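Local coordinates for putative outer membrane protein (LpxR) (Salmonella typhimurium, PDB 3FID) that probably removes acyl chains from lipid A in the outer membrane, thereby modifying lipopolysaccharide, at residues A[68-79]-A[128-137]. Numbering follows the deposited sequence.
Sequences RKPEAVKGDRAF and EKYPAWQDQI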
loop_
_atom_site.group_PDB
_atom_site.type_symbol
_atom_site.label_atom_id
_atom_site.label_comp_id
_atom_site.label_asym_id
_atom_site.label_seq_id
_atom_site.Cartn_x
_atom_site.Cartn_y
_atom_site.Cartn_z
ATOM N N ARG A 68 -15.435 -9.259 16.211
ATOM C CA ARG A 68 -16.798 -9.177 16.730
ATOM C C ARG A 68 -16.913 -8.793 18.206
ATOM O O ARG A 68 -18.037 -8.694 18.728
ATOM C CB ARG A 68 -17.543 -10.489 16.477
ATOM C CG ARG A 68 -17.690 -10.829 15.004
ATOM C CD ARG A 68 -18.840 -11.806 14.778
ATOM N NE ARG A 68 -19.124 -11.979 13.347
ATOM C CZ ARG A 68 -19.773 -11.101 12.567
ATOM N NH1 ARG A 68 -20.241 -9.945 13.049
ATOM N NH2 ARG A 68 -19.964 -11.392 11.283
ATOM N N LYS A 69 -15.784 -8.556 18.875
ATOM C CA LYS A 69 -15.810 -8.192 20.304
ATOM C C LYS A 69 -16.193 -6.714 20.518
ATOM O O LYS A 69 -15.997 -5.895 19.621
ATOM C CB LYS A 69 -14.476 -8.579 20.982
ATOM C CG LYS A 69 -14.326 -10.098 21.031
ATOM C CD LYS A 69 -12.947 -10.585 21.368
ATOM C CE LYS A 69 -12.964 -12.117 21.521
ATOM N NZ LYS A 69 -11.605 -12.747 21.371
ATOM N N PRO A 70 -16.753 -6.374 21.704
ATOM C CA PRO A 70 -17.269 -5.021 21.908
ATOM C C PRO A 70 -16.183 -3.960 21.944
ATOM O O PRO A 70 -16.457 -2.807 21.609
ATOM C CB PRO A 70 -17.956 -5.084 23.294
ATOM C CG PRO A 70 -18.001 -6.485 23.682
ATOM C CD PRO A 70 -16.979 -7.245 22.880
ATOM N N GLU A 71 -14.978 -4.336 22.385
ATOM C CA GLU A 71 -13.853 -3.385 22.475
ATOM C C GLU A 71 -12.577 -3.992 21.900
ATOM O O GLU A 71 -12.548 -5.174 21.536
ATOM C CB GLU A 71 -13.616 -2.966 23.930
ATOM C CG GLU A 71 -14.816 -2.286 24.545
ATOM C CD GLU A 71 -14.693 -2.120 26.030
ATOM O OE1 GLU A 71 -14.889 -0.972 26.502
ATOM O OE2 GLU A 71 -14.395 -3.133 26.715
ATOM N N ALA A 72 -11.531 -3.175 21.817
ATOM C CA ALA A 72 -10.224 -3.663 21.389
ATOM C C ALA A 72 -9.786 -4.790 22.317
ATOM O O ALA A 72 -10.224 -4.853 23.471
ATOM C CB ALA A 72 -9.202 -2.541 21.380
ATOM N N VAL A 73 -8.945 -5.678 21.797
ATOM C CA VAL A 73 -8.439 -6.842 22.533
ATOM C C VAL A 73 -6.926 -6.638 22.724
ATOM O O VAL A 73 -6.180 -6.444 21.752
ATOM C CB VAL A 73 -8.715 -8.169 21.745
ATOM C CG1 VAL A 73 -8.001 -9.351 22.364
ATOM C CG2 VAL A 73 -10.211 -8.466 21.686
ATOM N N LYS A 74 -6.463 -6.681 23.966
ATOM C CA LYS A 74 -5.021 -6.621 24.214
ATOM C C LYS A 74 -4.369 -7.767 23.459
ATOM O O LYS A 74 -4.865 -8.888 23.498
ATOM C CB LYS A 74 -4.715 -6.759 25.704
ATOM C CG LYS A 74 -3.280 -6.387 26.072
ATOM C CD LYS A 74 -3.102 -4.870 26.047
ATOM C CE LYS A 74 -1.665 -4.433 26.474
ATOM N NZ LYS A 74 -1.575 -2.973 26.912
ATOM N N GLY A 75 -3.270 -7.498 22.755
ATOM C CA GLY A 75 -2.670 -8.555 21.917
ATOM C C GLY A 75 -3.043 -8.540 20.440
ATOM O O GLY A 75 -2.458 -9.280 19.642
ATOM N N ASP A 76 -3.997 -7.695 20.050
ATOM C CA ASP A 76 -4.360 -7.571 18.620
ATOM C C ASP A 76 -4.509 -6.087 18.320
ATOM O O ASP A 76 -4.712 -5.264 19.233
ATOM C CB ASP A 76 -5.669 -8.333 18.299
ATOM C CG ASP A 76 -5.858 -8.647 16.793
ATOM O OD1 ASP A 76 -5.062 -8.203 15.922
ATOM O OD2 ASP A 76 -6.852 -9.343 16.479
ATOM N N ARG A 77 -4.371 -5.713 17.052
ATOM C CA ARG A 77 -4.551 -4.310 16.721
ATOM C C ARG A 77 -6.000 -3.888 16.958
ATOM O O ARG A 77 -6.942 -4.668 16.781
ATOM C CB ARG A 77 -4.061 -3.976 15.286
ATOM C CG ARG A 77 -4.836 -4.602 14.185
ATOM C CD ARG A 77 -3.956 -4.760 12.917
ATOM N NE ARG A 77 -3.374 -3.512 12.490
ATOM C CZ ARG A 77 -2.232 -3.386 11.815
ATOM N NH1 ARG A 77 -1.467 -4.441 11.519
ATOM N NH2 ARG A 77 -1.817 -2.174 11.501
ATOM N N ALA A 78 -6.166 -2.643 17.392
ATOM C CA ALA A 78 -7.471 -2.015 17.469
ATOM C C ALA A 78 -7.947 -1.666 16.054
ATOM O O ALA A 78 -7.114 -1.525 15.151
ATOM C CB ALA A 78 -7.344 -0.728 18.270
ATOM N N PHE A 79 -9.257 -1.466 15.877
ATOM C CA PHE A 79 -9.759 -0.799 14.667
ATOM C C PHE A 79 -9.094 0.594 14.527
ATOM O O PHE A 79 -8.927 1.336 15.512
ATOM C CB PHE A 79 -11.295 -0.690 14.677
ATOM C CG PHE A 79 -12.011 -1.966 14.268
ATOM C CD1 PHE A 79 -12.106 -2.339 12.918
ATOM C CD2 PHE A 79 -12.595 -2.787 15.224
ATOM C CE1 PHE A 79 -12.763 -3.531 12.539
ATOM C CE2 PHE A 79 -13.274 -3.984 14.876
ATOM C CZ PHE A 79 -13.363 -4.367 13.546
ATOM N N GLU A 128 -23.279 -7.610 9.448
ATOM C CA GLU A 128 -23.418 -6.865 10.706
ATOM C C GLU A 128 -22.208 -5.960 10.909
ATOM O O GLU A 128 -21.108 -6.257 10.447
ATOM C CB GLU A 128 -23.633 -7.793 11.924
ATOM C CG GLU A 128 -24.790 -8.818 11.795
ATOM C CD GLU A 128 -26.050 -8.243 11.137
ATOM O OE1 GLU A 128 -26.625 -7.273 11.688
ATOM O OE2 GLU A 128 -26.469 -8.766 10.070
ATOM N N LYS A 129 -22.415 -4.849 11.591
ATOM C CA LYS A 129 -21.319 -3.947 11.866
ATOM C C LYS A 129 -20.485 -4.468 13.042
ATOM O O LYS A 129 -20.965 -5.281 13.842
ATOM C CB LYS A 129 -21.807 -2.513 12.064
ATOM C CG LYS A 129 -22.713 -2.250 13.255
ATOM C CD LYS A 129 -23.136 -0.764 13.280
ATOM C CE LYS A 129 -24.559 -0.577 13.817
ATOM N NZ LYS A 129 -24.904 0.872 14.107
ATOM N N TYR A 130 -19.237 -4.023 13.111
ATOM C CA TYR A 130 -18.309 -4.440 14.158
ATOM C C TYR A 130 -18.307 -3.374 15.243
ATOM O O TYR A 130 -17.895 -2.232 14.996
ATOM C CB TYR A 130 -16.901 -4.628 13.599
ATOM C CG TYR A 130 -16.742 -5.737 12.589
ATOM C CD1 TYR A 130 -15.930 -5.550 11.469
ATOM C CD2 TYR A 130 -17.355 -6.983 12.755
ATOM C CE1 TYR A 130 -15.740 -6.568 10.525
ATOM C CE2 TYR A 130 -17.167 -8.006 11.811
ATOM C CZ TYR A 130 -16.366 -7.782 10.701
ATOM O OH TYR A 130 -16.170 -8.764 9.732
ATOM N N PRO A 131 -18.797 -3.734 16.453
ATOM C CA PRO A 131 -18.961 -2.743 17.527
ATOM C C PRO A 131 -17.664 -2.120 18.061
ATOM O O PRO A 131 -17.708 -1.018 18.584
ATOM C CB PRO A 131 -19.715 -3.526 18.628
ATOM C CG PRO A 131 -19.355 -4.975 18.357
ATOM C CD PRO A 131 -19.278 -5.080 16.852
ATOM N N ALA A 132 -16.527 -2.801 17.914
ATOM C CA ALA A 132 -15.253 -2.296 18.490
ATOM C C ALA A 132 -14.711 -1.052 17.805
ATOM O O ALA A 132 -13.685 -0.515 18.212
ATOM C CB ALA A 132 -14.184 -3.403 18.585
ATOM N N TRP A 133 -15.408 -0.575 16.768
ATOM C CA TRP A 133 -15.122 0.749 16.227
ATOM C C TRP A 133 -15.285 1.841 17.302
ATOM O O TRP A 133 -14.663 2.870 17.213
ATOM C CB TRP A 133 -15.994 1.039 14.992
ATOM C CG TRP A 133 -15.395 0.531 13.716
ATOM C CD1 TRP A 133 -15.866 -0.491 12.919
ATOM C CD2 TRP A 133 -14.223 1.045 13.065
ATOM N NE1 TRP A 133 -15.044 -0.646 11.817
ATOM C CE2 TRP A 133 -14.032 0.280 11.879
ATOM C CE3 TRP A 133 -13.329 2.082 13.359
ATOM C CZ2 TRP A 133 -12.961 0.515 10.983
ATOM C CZ3 TRP A 133 -12.256 2.315 12.479
ATOM C CH2 TRP A 133 -12.077 1.511 11.303
ATOM N N GLN A 134 -16.106 1.594 18.334
ATOM C CA GLN A 134 -16.268 2.535 19.457
ATOM C C GLN A 134 -14.967 2.672 20.237
ATOM O O GLN A 134 -14.736 3.684 20.890
ATOM C CB GLN A 134 -17.437 2.106 20.408
ATOM C CG GLN A 134 -17.250 0.774 21.120
ATOM C CD GLN A 134 -18.491 0.293 21.919
ATOM O OE1 GLN A 134 -19.240 1.104 22.494
ATOM N NE2 GLN A 134 -18.689 -1.027 21.971
ATOM N N ASP A 135 -14.140 1.626 20.189
ATOM C CA ASP A 135 -12.856 1.618 20.894
ATOM C C ASP A 135 -11.666 1.752 19.917
ATOM O O ASP A 135 -10.565 1.258 20.178
ATOM C CB ASP A 135 -12.768 0.340 21.770
ATOM C CG ASP A 135 -11.702 0.431 22.843
ATOM O OD1 ASP A 135 -11.380 1.557 23.285
ATOM O OD2 ASP A 135 -11.212 -0.642 23.260
ATOM N N GLN A 136 -11.897 2.415 18.772
ATOM C CA GLN A 136 -10.829 2.639 17.775
ATOM C C GLN A 136 -9.682 3.506 18.298
ATOM O O GLN A 136 -9.814 4.153 19.338
ATOM C CB GLN A 136 -11.422 3.214 16.470
ATOM C CG GLN A 136 -11.952 4.671 16.524
ATOM C CD GLN A 136 -12.481 5.104 15.165
ATOM O OE1 GLN A 136 -11.740 5.119 14.198
ATOM N NE2 GLN A 136 -13.775 5.433 15.089
ATOM N N ILE A 137 -8.550 3.512 17.581
ATOM C CA ILE A 137 -7.443 4.420 17.881
ATOM C C ILE A 137 -7.887 5.885 17.812
ATOM O O ILE A 137 -8.552 6.290 16.870
ATOM C CB ILE A 137 -6.195 4.169 16.957
ATOM C CG1 ILE A 137 -5.718 2.697 17.075
ATOM C CG2 ILE A 137 -5.059 5.144 17.269
ATOM C CD1 ILE A 137 -5.225 2.253 18.489
HETATM O O HOH W 1 -20.131 -7.859 14.797
HETATM O O HOH W 2 -20.358 -8.842 10.176
HETATM O O HOH W 3 -16.163 -5.490 17.077
HETATM O O HOH W 4 -10.956 -1.157 18.332
#
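The irregular chain of 68-79 wraps around the 3-10 turn 131-134, its backbone passing nearest at Glu71 and Ala132, whose CA atoms are 4.4 Å apart, and it meets the second segment again where Ile137 N donates a hydrogen bond to Phe79 O (3.0 Å). The Phe79 side chain points at the second segment: its CB sits over the face of the Trp133 six-membered ring, 3.7 Å from the centroid, and CD1 lies over the indole at 3.4 Å from Trp133 CE2; with CG anti to the carbonyl carbon (chi1 -80°), the ring also reaches Ala132 CB and, through CZ, Tyr130 CD1 at 3.5 Å. The resulting aromatic cluster joins two loops outside the antiparallel beta-barrel of this outer membrane protein, the first linking strands 49-60 and 80-94, the second leading from helix 114-125 into strand 140-157. Gln118 of that helix bonds Trp133 NE1. Farther along, Asp135 OD2 accepts from Ala72 N (2.9 Å) on its anti lone pair and has a second partner in Thr241 OG1. Gln134 NE2 donates to Pro70 O at 2.9 Å, tilted out of the carbonyl plane. At the exposed end Tyr130 CE2 lies over one face of the Arg68 guanidinium, planes 65° apart, while one water joins Arg68 NH2 to Glu128 O and a second, held weakly by NH1, reaches Lys129 O; another joins Lys69 O to Ala132 N.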